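Local coordinates for uncharacterized protein (Bacteroides ovatus, PDB 4IPB) that is of unknown function but belongs to the PepSY-like family of putative beta-lactamase-inhibitor-like proteins, at residues D63-T68 with A96-K101; K14-A19 with V53-D58; G76-W81 with G119-T124. All coordinates share one frame; numbering follows the deposited sequence.

Contact 1: residues D63-T68 with A96-K101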
ATOM      1  N   ASP A  63       9.560   7.952   9.849  1.00 20.25           N
ATOM      2  CA  ASP A  63      10.823   7.350  10.268  1.00 21.99           C
ATOM      3  C   ASP A  63      11.147   6.075   9.463  1.00 21.14           C
ATOM      4  O   ASP A  63      12.304   5.676   9.397  1.00 21.39           O
ATOM      5  CB  ASP A  63      10.826   7.107  11.773  1.00 24.54           C
ATOM      6  CG  ASP A  63       9.626   6.304  12.244  1.00 26.85           C
ATOM      7  OD1 ASP A  63       8.466   6.766  12.083  1.00 28.67           O
ATOM      8  OD2 ASP A  63       9.859   5.191  12.787  1.00 31.59           O
ATOM      9  N   ARG A  64      10.125   5.445   8.882  1.00 20.04           N
ATOM     10  CA  ARG A  64      10.327   4.202   8.108  1.00 20.32           C
ATOM     11  C   ARG A  64      10.746   4.453   6.681  1.00 18.88           C
ATOM     12  O   ARG A  64      11.098   3.507   5.976  1.00 19.61           O
ATOM     13  CB  ARG A  64       9.044   3.352   8.101  1.00 21.73           C
ATOM     14  CG  ARG A  64       8.947   2.357   9.243  1.00 28.39           C
ATOM     15  CD  ARG A  64       8.619   2.963  10.559  1.00 34.96           C
ATOM     16  NE  ARG A  64       8.672   1.921  11.591  1.00 38.10           N
ATOM     17  CZ  ARG A  64       7.655   1.130  11.957  1.00 51.71           C
ATOM     18  NH1 ARG A  64       6.439   1.223  11.394  1.00 45.37           N
ATOM     19  NH2 ARG A  64       7.857   0.220  12.913  1.00 45.35           N
ATOM     20  N   LEU A  65      10.705   5.709   6.238  1.00 19.07           N
ATOM     21  CA  LEU A  65      11.174   6.050   4.884  1.00 18.63           C
ATOM     22  C   LEU A  65      12.667   6.061   4.749  1.00 19.22           C
ATOM     23  O   LEU A  65      13.369   6.335   5.725  1.00 19.16           O
ATOM     24  CB  LEU A  65      10.662   7.412   4.454  1.00 20.26           C
ATOM     25  CG  LEU A  65       9.150   7.588   4.460  1.00 20.64           C
ATOM     26  CD1 LEU A  65       8.835   9.043   4.270  1.00 21.80           C
ATOM     27  CD2 LEU A  65       8.536   6.739   3.370  1.00 21.15           C
ATOM     28  N   THR A  66      13.170   5.806   3.532  1.00 19.27           N
ATOM     29  CA  THR A  66      14.557   6.052   3.225  1.00 19.84           C
ATOM     30  C   THR A  66      14.854   7.538   3.351  1.00 20.53           C
ATOM     31  O   THR A  66      13.957   8.385   3.203  1.00 20.36           O
ATOM     32  CB  THR A  66      14.931   5.615   1.796  1.00 19.90           C
ATOM     33  OG1 THR A  66      14.177   6.370   0.831  1.00 18.59           O
ATOM     34  CG2 THR A  66      14.647   4.139   1.615  1.00 21.02           C
ATOM     35  N   PRO A  67      16.116   7.892   3.559  1.00 22.24           N
ATOM     36  CA  PRO A  67      16.430   9.292   3.566  1.00 22.79           C
ATOM     37  C   PRO A  67      15.997  10.014   2.290  1.00 22.39           C
ATOM     38  O   PRO A  67      15.558  11.170   2.350  1.00 21.84           O
ATOM     39  CB  PRO A  67      17.958   9.310   3.766  1.00 25.13           C
ATOM     40  CG  PRO A  67      18.251   8.037   4.488  1.00 24.34           C
ATOM     41  CD  PRO A  67      17.248   7.044   3.975  1.00 24.14           C
ATOM     42  N   THR A  68      16.133   9.352   1.146  1.00 22.39           N
ATOM     43  CA  THR A  68      15.834   9.984  -0.131  1.00 23.14           C
ATOM     44  C   THR A  68      14.384  10.402  -0.210  1.00 20.13           C
ATOM     45  O   THR A  68      14.079  11.546  -0.609  1.00 21.12           O
ATOM     46  CB  THR A  68      16.222   9.060  -1.306  1.00 24.88           C
ATOM     47  OG1 THR A  68      17.649   8.906  -1.332  1.00 28.74           O
ATOM     48  CG2 THR A  68      15.813   9.677  -2.623  1.00 25.59           C
ATOM     49  N   ALA A  96       8.380   0.363  -7.493  1.00 11.32           N
ATOM     50  CA  ALA A  96       7.700   0.615  -6.236  1.00 11.03           C
ATOM     51  C   ALA A  96       7.245   2.062  -6.113  1.00 10.97           C
ATOM     52  O   ALA A  96       7.815   2.982  -6.665  1.00 11.08           O
ATOM     53  CB  ALA A  96       8.576   0.262  -5.045  1.00 11.51           C
ATOM     54  N   ILE A  97       6.194   2.248  -5.337  1.00 10.83           N
ATOM     55  CA  ILE A  97       5.590   3.542  -5.056  1.00 11.51           C
ATOM     56  C   ILE A  97       5.396   3.665  -3.538  1.00 11.31           C
ATOM     57  O   ILE A  97       4.971   2.734  -2.894  1.00 11.23           O
ATOM     58  CB  ILE A  97       4.196   3.683  -5.676  1.00 12.27           C
ATOM     59  CG1 ILE A  97       4.270   3.537  -7.169  1.00 14.54           C
ATOM     60  CG2 ILE A  97       3.614   5.061  -5.338  1.00 13.42           C
ATOM     61  CD1 ILE A  97       2.921   3.353  -7.872  1.00 14.87           C
ATOM     62  N   ILE A  98       5.752   4.823  -3.005  1.00 11.45           N
ATOM     63  CA  ILE A  98       5.505   5.148  -1.630  1.00 11.85           C
ATOM     64  C   ILE A  98       4.310   6.100  -1.571  1.00 12.08           C
ATOM     65  O   ILE A  98       4.307   7.146  -2.200  1.00 12.19           O
ATOM     66  CB  ILE A  98       6.719   5.828  -0.976  1.00 13.39           C
ATOM     67  CG1 ILE A  98       7.930   4.902  -0.894  1.00 14.14           C
ATOM     68  CG2 ILE A  98       6.345   6.244   0.455  1.00 14.50           C
ATOM     69  CD1 ILE A  98       8.777   4.868  -2.137  1.00 15.82           C
ATOM     70  N   VAL A  99       3.277   5.715  -0.841  1.00 11.98           N
ATOM     71  CA  VAL A  99       2.056   6.512  -0.758  1.00 12.23           C
ATOM     72  C   VAL A  99       2.021   7.063   0.641  1.00 12.98           C
ATOM     73  O   VAL A  99       1.967   6.315   1.629  1.00 13.16           O
ATOM     74  CB  VAL A  99       0.777   5.718  -1.077  1.00 12.33           C
ATOM     75  CG1 VAL A  99      -0.396   6.647  -1.015  1.00 12.92           C
ATOM     76  CG2 VAL A  99       0.869   5.097  -2.462  1.00 11.98           C
ATOM     77  N   ILE A 100       2.050   8.390   0.732  1.00 13.33           N
ATOM     78  CA  ILE A 100       1.943   9.064   2.033  1.00 13.94           C
ATOM     79  C   ILE A 100       0.599   9.743   2.084  1.00 14.20           C
ATOM     80  O   ILE A 100       0.295  10.561   1.219  1.00 13.73           O
ATOM     81  CB  ILE A 100       3.064  10.087   2.254  1.00 14.81           C
ATOM     82  CG1 ILE A 100       4.429   9.430   1.991  1.00 14.69           C
ATOM     83  CG2 ILE A 100       2.946  10.688   3.651  1.00 16.16           C
ATOM     84  CD1 ILE A 100       5.609  10.386   2.114  1.00 15.03           C
ATOM     85  N   LYS A 101      -0.221   9.383   3.090  1.00 14.65           N
ATOM     86  CA  LYS A 101      -1.508  10.019   3.285  1.00 15.92           C
ATOM     87  C   LYS A 101      -1.356  11.123   4.313  1.00 16.73           C
ATOM     88  O   LYS A 101      -0.899  10.890   5.441  1.00 16.83           O
ATOM     89  CB  LYS A 101      -2.566   9.022   3.743  1.00 17.52           C
ATOM     90  CG  LYS A 101      -3.957   9.601   3.764  1.00 19.88           C
ATOM     91  CD  LYS A 101      -4.950   8.568   4.213  1.00 23.66           C
ATOM     92  CE  LYS A 101      -6.338   9.152   4.245  1.00 27.35           C
ATOM     93  NZ  LYS A 101      -7.277   8.299   5.014  1.00 34.08           N
TER
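L65 and I98 mark the nearest approach of the two backbones, with L65 CA 8.7 Å from I98 CA, a spacing that leaves room for two apolar side chains to meet and for no backbone hydrogen bond. The segment 63-68 leaves a short 3-10 turn, runs through L65 and T66, and enters the helix 67-75; on the other side, 97-101 opens the strand 97-104. L65 carries one whole side of the contact. Its CG lies anti to the carbonyl carbon (chi1 -57°), which sends the isobutyl group toward the strand with its two methyls spread apart. Each methyl finds a different isoleucine: L65 CD2 rests 3.7 Å from I98 CG2, and L65 CD1 lies 4.1 Å from I100 CD1. The leucine crosses both side chains at a slant, its two methyls meeting residues that stand two apart on the same face of the strand. The isoleucines offer different branches. I98 presents its short branch, the methyl CG2, whereas I100 extends its longer one (chi2 177°) to bring CD1 to L65 CD1. Only dispersion forces and the exclusion of water act here, over a modest 96 Å² of buried surface. Either side of L65 the chain is tied by polar groups: R64 NH1 bonds to the carbonyl oxygen of L59, and T66, as N-cap, holds V69 N through its OG1. The contact seats the loop leading into the helix 67-75 on the antiparallel sheet, within the PepSY-like part of the chain. L65, just before the N-cap, lies against the sheet and also touches V86 of the strand 82-90, while I98 leans on M88 and I100 on V83 of that strand and on Y115 of the strand 107-115.

Contact 2: residues K14-A19 with V53-D58. With GOL (glycerol), chain D.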
ATOM      1  N   LYS A  14       3.874 -20.018  -0.212  1.00 14.74           N
ATOM      2  CA  LYS A  14       5.301 -19.909  -0.549  1.00 14.77           C
ATOM      3  C   LYS A  14       5.917 -18.546  -0.204  1.00 13.28           C
ATOM      4  O   LYS A  14       7.066 -18.491   0.317  1.00 13.67           O
ATOM      5  CB  LYS A  14       5.511 -20.226  -2.003  1.00 16.31           C
ATOM      6  CG  LYS A  14       5.187 -21.683  -2.310  1.00 20.03           C
ATOM      7  CD  LYS A  14       5.544 -21.994  -3.737  1.00 25.76           C
ATOM      8  CE  LYS A  14       5.407 -23.481  -3.928  1.00 29.81           C
ATOM      9  NZ  LYS A  14       3.989 -23.763  -4.263  1.00 31.97           N
HETATM   10  N   MSE A  15       5.154 -17.478  -0.405  1.00 12.16           N
HETATM   11  CA  MSE A  15       5.621 -16.119  -0.086  1.00 11.86           C
HETATM   12  C   MSE A  15       5.721 -15.879   1.412  1.00 12.93           C
HETATM   13  O   MSE A  15       6.640 -15.190   1.878  1.00 15.29           O
HETATM   14  CB  MSE A  15       4.706 -15.075  -0.719  1.00 11.61           C
HETATM   15  CG  MSE A  15       4.812 -15.092  -2.204  1.00 10.78           C
HETATM   16 SE   MSE A  15       3.744 -13.680  -2.992  0.75  9.67          SE
HETATM   17  CE  MSE A  15       4.728 -12.185  -2.569  1.00  9.92           C
ATOM     18  N   TYR A  16       4.695 -16.330   2.158  1.00 12.80           N
ATOM     19  CA  TYR A  16       4.532 -16.034   3.555  1.00 14.83           C
ATOM     20  C   TYR A  16       4.186 -17.291   4.348  1.00 15.15           C
ATOM     21  O   TYR A  16       3.071 -17.429   4.886  1.00 15.80           O
ATOM     22  CB  TYR A  16       3.437 -14.968   3.739  1.00 14.22           C
ATOM     23  CG  TYR A  16       3.872 -13.648   3.141  1.00 14.20           C
ATOM     24  CD1 TYR A  16       4.751 -12.838   3.801  1.00 15.21           C
ATOM     25  CD2 TYR A  16       3.388 -13.227   1.956  1.00 14.84           C
ATOM     26  CE1 TYR A  16       5.143 -11.643   3.281  1.00 17.26           C
ATOM     27  CE2 TYR A  16       3.838 -12.071   1.378  1.00 14.07           C
ATOM     28  CZ  TYR A  16       4.708 -11.283   2.051  1.00 17.01           C
ATOM     29  OH  TYR A  16       5.183 -10.087   1.512  1.00 20.80           O
ATOM     30  N   PRO A  17       5.153 -18.229   4.446  1.00 16.31           N
ATOM     31  CA  PRO A  17       4.871 -19.534   5.054  1.00 19.06           C
ATOM     32  C   PRO A  17       4.449 -19.449   6.526  1.00 19.69           C
ATOM     33  O   PRO A  17       3.741 -20.344   7.018  1.00 24.54           O
ATOM     34  CB  PRO A  17       6.196 -20.298   4.880  1.00 20.23           C
ATOM     35  CG  PRO A  17       7.222 -19.267   4.638  1.00 19.81           C
ATOM     36  CD  PRO A  17       6.498 -18.217   3.831  1.00 18.38           C
ATOM     37  N   LYS A  18       4.864 -18.396   7.218  1.00 19.09           N
ATOM     38  CA  LYS A  18       4.581 -18.277   8.657  1.00 21.73           C
ATOM     39  C   LYS A  18       3.399 -17.355   8.981  1.00 21.08           C
ATOM     40  O   LYS A  18       3.037 -17.192  10.152  1.00 22.87           O
ATOM     41  CB  LYS A  18       5.824 -17.794   9.392  1.00 23.94           C
ATOM     42  CG  LYS A  18       7.015 -18.712   9.183  1.00 26.42           C
ATOM     43  CD  LYS A  18       6.613 -20.195   9.341  1.00 29.78           C
ATOM     44  CE  LYS A  18       7.680 -21.002  10.031  1.00 41.08           C
ATOM     45  NZ  LYS A  18       9.061 -20.836   9.510  1.00 36.76           N
ATOM     46  N   ALA A  19       2.782 -16.774   7.963  1.00 19.05           N
ATOM     47  CA  ALA A  19       1.624 -15.910   8.218  1.00 19.14           C
ATOM     48  C   ALA A  19       0.495 -16.694   8.865  1.00 20.17           C
ATOM     49  O   ALA A  19       0.269 -17.829   8.505  1.00 20.29           O
ATOM     50  CB  ALA A  19       1.115 -15.337   6.912  1.00 19.49           C
ATOM     51  N   VAL A  53       0.545 -10.068  -7.791  1.00 10.60           N
ATOM     52  CA  VAL A  53       0.437  -8.784  -8.497  1.00 11.18           C
ATOM     53  C   VAL A  53       0.904  -7.542  -7.757  1.00 10.56           C
ATOM     54  O   VAL A  53       1.304  -6.583  -8.414  1.00 10.74           O
ATOM     55  CB  VAL A  53      -0.912  -8.601  -9.147  1.00 12.16           C
ATOM     56  CG1 VAL A  53      -1.110  -9.708 -10.196  1.00 13.12           C
ATOM     57  CG2 VAL A  53      -2.028  -8.485  -8.166  1.00 13.09           C
HETATM   58  N   MSE A  54       0.791  -7.534  -6.440  1.00  9.87           N
HETATM   59  CA  MSE A  54       1.303  -6.377  -5.611  1.00  9.77           C
HETATM   60  C   MSE A  54       1.260  -6.699  -4.147  1.00  9.70           C
HETATM   61  O   MSE A  54       0.373  -7.449  -3.672  1.00  9.85           O
HETATM   62  CB  MSE A  54       0.620  -5.039  -5.928  1.00  9.88           C
HETATM   63  CG  MSE A  54      -0.828  -5.017  -5.631  1.00  9.62           C
HETATM   64 SE   MSE A  54      -1.582  -3.210  -5.996  0.75  9.40          SE
HETATM   65  CE  MSE A  54      -3.289  -3.518  -5.317  1.00 10.66           C
ATOM     66  N   THR A  55       2.152  -6.030  -3.391  1.00  9.99           N
ATOM     67  CA  THR A  55       2.103  -6.072  -1.977  1.00 10.64           C
ATOM     68  C   THR A  55       2.148  -4.641  -1.459  1.00 11.49           C
ATOM     69  O   THR A  55       2.987  -3.840  -1.898  1.00 11.14           O
ATOM     70  CB  THR A  55       3.325  -6.832  -1.442  1.00 12.61           C
ATOM     71  OG1 THR A  55       3.213  -8.216  -1.800  1.00 12.22           O
ATOM     72  CG2 THR A  55       3.415  -6.711   0.081  1.00 12.26           C
ATOM     73  N   LEU A  56       1.282  -4.375  -0.507  1.00 11.01           N
ATOM     74  CA  LEU A  56       1.213  -3.082   0.173  1.00 11.98           C
ATOM     75  C   LEU A  56       1.539  -3.286   1.638  1.00 11.76           C
ATOM     76  O   LEU A  56       0.879  -4.092   2.346  1.00 13.15           O
ATOM     77  CB  LEU A  56      -0.129  -2.435  -0.002  1.00 13.17           C
ATOM     78  CG  LEU A  56      -0.483  -2.092  -1.424  1.00 12.81           C
ATOM     79  CD1 LEU A  56      -1.150  -3.222  -2.179  1.00 14.27           C
ATOM     80  CD2 LEU A  56      -1.367  -0.869  -1.485  1.00 13.82           C
ATOM     81  N   THR A  57       2.569  -2.576   2.126  1.00 11.29           N
ATOM     82  CA  THR A  57       3.008  -2.708   3.494  1.00 12.99           C
ATOM     83  C   THR A  57       2.789  -1.369   4.207  1.00 13.56           C
ATOM     84  O   THR A  57       3.213  -0.326   3.720  1.00 12.31           O
ATOM     85  CB  THR A  57       4.501  -3.048   3.615  1.00 13.05           C
ATOM     86  OG1 THR A  57       4.793  -4.273   2.888  1.00 13.59           O
ATOM     87  CG2 THR A  57       4.937  -3.244   5.047  1.00 14.84           C
ATOM     88  N   ASP A  58       2.109  -1.425   5.341  1.00 15.07           N
ATOM     89  CA  ASP A  58       1.820  -0.229   6.099  1.00 16.98           C
ATOM     90  C   ASP A  58       3.009   0.121   6.985  1.00 16.19           C
ATOM     91  O   ASP A  58       3.228  -0.510   8.031  1.00 18.37           O
ATOM     92  CB  ASP A  58       0.633  -0.492   7.022  1.00 20.43           C
ATOM     93  CG  ASP A  58      -0.669  -0.832   6.263  1.00 30.45           C
ATOM     94  OD1 ASP A  58      -0.830  -0.445   5.111  1.00 32.48           O
ATOM     95  OD2 ASP A  58      -1.558  -1.472   6.873  1.00 41.19           O
TER
HETATM   96  C1  GOL D 201       8.313  -7.928  -2.728  1.00 40.76           C
HETATM   97  O1  GOL D 201       9.478  -8.513  -2.117  1.00 41.18           O
HETATM   98  C2  GOL D 201       7.093  -7.963  -1.804  1.00 31.36           C
HETATM   99  O2  GOL D 201       7.378  -7.403  -0.519  1.00 31.04           O
HETATM  100  C3  GOL D 201       6.622  -9.404  -1.669  1.00 32.48           C
HETATM  101  O3  GOL D 201       5.370  -9.398  -0.993  1.00 23.54           O
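Y16 and T55 point at each other from the end of a helix and the middle of a strand, yet they barely touch: Y16 OH lies 4.1 Å from T55 CG2, and the two hydroxyls are joined by a third, that of a glycerol probably from the crystallisation liquor. Glycerol atom O3 sits at the edge of the tyrosine ring, near its plane, and hydrogen-bonds to Y16 OH at 2.6 Å. The same O3 is hydrogen-bonded to T55 OG1 at 2.6 Å, and the angle at O3 between these two partners, about 111°, is close to tetrahedral. T55 turns OG1 anti to its carbonyl carbon (chi1 -68°), which sets the hydroxyl toward the glycerol while CG2 is left to face the tyrosine hydroxyl. M15, a selenomethionine, adds its terminal methyl beside the glycerol. Its chain bends at chi3 (73°), bringing CE to 3.3 Å from glycerol O3 and 4.3 Å from T55 OG1. The backbones stay well apart, M15 CA and T55 CA being 10.8 Å from each other. M15 at the end of the helix 6-15 and Y16 just after it thus reach across to the strand 52-58 of the antiparallel sheet, with glycerol bridging the hydroxyls. That strand belongs to the part of the chain assigned to the PepSY-like family. Y16 is the first residue to leave helical angles, and it opens a type I turn closed by the bond from A19 N to Y16 O. On the sheet, V53 and M54 form a classic beta bulge opposite W45. T55 OG1 is also hydrogen-bonded to W52 NE1, and E90 OE1 holds the glycerol from the adjoining strand. The tyrosine ring meets F35 edge-to-face and rests on V44.

Contact 3: residues G76-W81 with G119-T124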
ATOM      1  N   GLY A  76       9.075  19.394   0.223  1.00 24.45           N
ATOM      2  CA  GLY A  76       7.935  19.578  -0.678  1.00 22.99           C
ATOM      3  C   GLY A  76       6.791  20.341  -0.010  1.00 22.29           C
ATOM      4  O   GLY A  76       6.879  20.760   1.120  1.00 22.26           O
ATOM      5  N   PRO A  77       5.670  20.496  -0.728  1.00 22.10           N
ATOM      6  CA  PRO A  77       4.548  21.316  -0.227  1.00 22.81           C
ATOM      7  C   PRO A  77       3.790  20.822   0.995  1.00 21.72           C
ATOM      8  O   PRO A  77       3.102  21.608   1.644  1.00 23.14           O
ATOM      9  CB  PRO A  77       3.592  21.405  -1.429  1.00 23.54           C
ATOM     10  CG  PRO A  77       4.291  20.748  -2.581  1.00 23.24           C
ATOM     11  CD  PRO A  77       5.464  19.972  -2.080  1.00 22.45           C
ATOM     12  N   TYR A  78       3.928  19.545   1.300  1.00 20.53           N
ATOM     13  CA  TYR A  78       3.190  18.901   2.395  1.00 20.55           C
ATOM     14  C   TYR A  78       4.087  18.659   3.621  1.00 22.22           C
ATOM     15  O   TYR A  78       3.670  17.991   4.545  1.00 23.29           O
ATOM     16  CB  TYR A  78       2.589  17.589   1.889  1.00 19.22           C
ATOM     17  CG  TYR A  78       1.750  17.810   0.688  1.00 18.91           C
ATOM     18  CD1 TYR A  78       0.472  18.286   0.805  1.00 18.97           C
ATOM     19  CD2 TYR A  78       2.286  17.664  -0.584  1.00 18.10           C
ATOM     20  CE1 TYR A  78      -0.302  18.557  -0.304  1.00 18.88           C
ATOM     21  CE2 TYR A  78       1.540  17.953  -1.706  1.00 17.93           C
ATOM     22  CZ  TYR A  78       0.241  18.365  -1.554  1.00 18.22           C
ATOM     23  OH  TYR A  78      -0.477  18.648  -2.678  1.00 19.20           O
ATOM     24  N   ALA A  79       5.298  19.211   3.587  1.00 22.96           N
ATOM     25  CA  ALA A  79       6.311  19.043   4.659  1.00 23.67           C
ATOM     26  C   ALA A  79       5.763  19.223   6.067  1.00 26.17           C
ATOM     27  O   ALA A  79       6.154  18.489   6.961  1.00 25.76           O
ATOM     28  CB  ALA A  79       7.504  19.975   4.417  1.00 24.76           C
ATOM     29  N   ASN A  80       4.838  20.161   6.255  1.00 26.77           N
ATOM     30  CA  ASN A  80       4.287  20.432   7.573  1.00 30.82           C
ATOM     31  C   ASN A  80       2.895  19.849   7.844  1.00 27.95           C
ATOM     32  O   ASN A  80       2.287  20.139   8.872  1.00 29.48           O
ATOM     33  CB  ASN A  80       4.280  21.950   7.806  1.00 36.96           C
ATOM     34  CG  ASN A  80       5.687  22.548   7.780  1.00 41.92           C
ATOM     35  OD1 ASN A  80       6.628  21.965   8.312  1.00 42.62           O
ATOM     36  ND2 ASN A  80       5.836  23.691   7.133  1.00 49.86           N
ATOM     37  N   TRP A  81       2.409  19.002   6.954  1.00 25.17           N
ATOM     38  CA  TRP A  81       1.124  18.348   7.130  1.00 24.77           C
ATOM     39  C   TRP A  81       1.257  17.160   8.116  1.00 24.47           C
ATOM     40  O   TRP A  81       2.364  16.668   8.348  1.00 24.47           O
ATOM     41  CB  TRP A  81       0.613  17.888   5.746  1.00 23.75           C
ATOM     42  CG  TRP A  81       0.039  19.033   4.921  1.00 24.07           C
ATOM     43  CD1 TRP A  81       0.628  20.218   4.633  1.00 24.86           C
ATOM     44  CD2 TRP A  81      -1.236  19.052   4.295  1.00 23.12           C
ATOM     45  NE1 TRP A  81      -0.221  21.007   3.874  1.00 24.63           N
ATOM     46  CE2 TRP A  81      -1.384  20.314   3.672  1.00 24.53           C
ATOM     47  CE3 TRP A  81      -2.302  18.147   4.252  1.00 23.60           C
ATOM     48  CZ2 TRP A  81      -2.539  20.664   2.970  1.00 24.71           C
ATOM     49  CZ3 TRP A  81      -3.452  18.512   3.594  1.00 25.05           C
ATOM     50  CH2 TRP A  81      -3.549  19.756   2.940  1.00 25.88           C
ATOM     51  N   GLY A 119      12.417   9.813  -4.774  1.00 17.07           N
ATOM     52  CA  GLY A 119      11.873  10.994  -4.115  1.00 17.89           C
ATOM     53  C   GLY A 119      11.082  11.928  -5.020  1.00 18.52           C
ATOM     54  O   GLY A 119      10.791  13.061  -4.618  1.00 19.01           O
ATOM     55  N   ILE A 120      10.669  11.448  -6.198  1.00 16.34           N
ATOM     56  CA  ILE A 120       9.872  12.297  -7.099  1.00 16.14           C
ATOM     57  C   ILE A 120       8.403  12.170  -6.703  1.00 15.12           C
ATOM     58  O   ILE A 120       7.890  11.068  -6.576  1.00 14.75           O
ATOM     59  CB  ILE A 120      10.085  11.919  -8.579  1.00 17.10           C
ATOM     60  CG1 ILE A 120      11.564  12.034  -8.962  1.00 19.54           C
ATOM     61  CG2 ILE A 120       9.159  12.754  -9.453  1.00 17.47           C
ATOM     62  CD1 ILE A 120      12.181  13.376  -8.797  1.00 22.85           C
ATOM     63  N   LEU A 121       7.739  13.304  -6.514  1.00 14.89           N
ATOM     64  CA  LEU A 121       6.323  13.320  -6.284  1.00 14.14           C
ATOM     65  C   LEU A 121       5.638  13.258  -7.633  1.00 14.06           C
ATOM     66  O   LEU A 121       5.636  14.235  -8.354  1.00 14.47           O
ATOM     67  CB  LEU A 121       5.866  14.555  -5.487  1.00 15.09           C
ATOM     68  CG  LEU A 121       4.379  14.679  -5.187  1.00 14.96           C
ATOM     69  CD1 LEU A 121       3.834  13.440  -4.461  1.00 14.26           C
ATOM     70  CD2 LEU A 121       4.096  15.949  -4.367  1.00 16.11           C
ATOM     71  N   LEU A 122       5.089  12.100  -7.980  1.00 13.54           N
ATOM     72  CA  LEU A 122       4.500  11.877  -9.290  1.00 14.99           C
ATOM     73  C   LEU A 122       3.101  12.542  -9.430  1.00 14.08           C
ATOM     74  O   LEU A 122       2.741  13.031 -10.479  1.00 13.83           O
ATOM     75  CB  LEU A 122       4.367  10.338  -9.542  1.00 17.71           C
ATOM     76  CG  LEU A 122       5.659   9.624  -9.992  1.00 20.61           C
ATOM     77  CD1 LEU A 122       5.314   8.147 -10.160  1.00 25.69           C
ATOM     78  CD2 LEU A 122       6.291  10.201 -11.219  1.00 23.72           C
ATOM     79  N   LYS A 123       2.318  12.435  -8.375  1.00 13.45           N
ATOM     80  CA  LYS A 123       0.918  12.848  -8.368  1.00 13.58           C
ATOM     81  C   LYS A 123       0.376  12.817  -6.950  1.00 13.16           C
ATOM     82  O   LYS A 123       0.992  12.237  -6.076  1.00 12.50           O
ATOM     83  CB  LYS A 123       0.085  11.919  -9.248  1.00 14.30           C
ATOM     84  CG  LYS A 123       0.001  10.503  -8.736  1.00 14.47           C
ATOM     85  CD  LYS A 123      -0.812   9.624  -9.658  1.00 16.44           C
ATOM     86  CE  LYS A 123      -0.921   8.212  -9.094  1.00 19.75           C
ATOM     87  NZ  LYS A 123      -1.801   7.441  -9.994  1.00 23.76           N
ATOM     88  N   THR A 124      -0.749  13.521  -6.769  1.00 13.27           N
ATOM     89  CA  THR A 124      -1.504  13.487  -5.525  1.00 13.79           C
ATOM     90  C   THR A 124      -2.984  13.342  -5.878  1.00 14.40           C
ATOM     91  O   THR A 124      -3.419  13.643  -6.999  1.00 14.27           O
ATOM     92  CB  THR A 124      -1.336  14.718  -4.666  1.00 14.31           C
ATOM     93  OG1 THR A 124      -2.044  15.793  -5.258  1.00 15.10           O
ATOM     94  CG2 THR A 124       0.135  15.110  -4.487  1.00 14.23           C
TER
HETATM   95  O   HOH W   1      -2.672  17.686  -3.461  1.00 20.55           O
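Y78 brings the edge of its ring against L121 of the edge strand 121-126, Y78 CE2 lying 4.2 Å from L121 CD2, with that methyl near the ring plane and the two side chains crossing at about a right angle. The opposite edge is occupied too: Y78 CD1 stands 3.9 Å above the plane of the W81 indole, over its centre, and P77 CB covers part of one tyrosine face near the rim. Two successive type I turns, G76 to A79 and Y78 to W81, set these three residues close together. At the far end of the phenol, T124 approaches from the opposite direction. Its CG2 comes 4.0 Å from Y78 OH, while OG1, held between the backbone N and the carbonyl carbon (chi1 73°), turns to a water. That water lies 2.5 Å from Y78 OH and 2.7 Å from T124 OG1, hydrogen-bonded to both. L113 of the strand 107-115 touches Y78, L121 and T124 alike, and V102 meets Y78 and W81, which lays the loop against the sheet. The chemistry thus splits along one side chain: the ring edge packs on carbon at L121, whereas the hydroxyl end is linked to T124 through a water, consistent with a contact at the protein surface.

Overall arrangement
The three contacts come from one antiparallel sheet whose strands follow each other in chain order, and each joins it to an element outside it. Contact 2 closes before contact 1 opens, whereas contacts 1 and 3 interleave along the chain. Contacts 1 and 3 have centres about 11 Å apart and touch, T68 CG2 lying 4.0 Å from G119 N; the segments before and after most of the helix 67-75 both meet the sheet on the same side of the chain's centre. Contact 2 is more remote: its centre is about 18 Å from that of contact 1 and about 27 Å from that of contact 3, which lies on the opposite side of the chain's centre. The sheet thus receives helix ends and loops at separate places along its strand order.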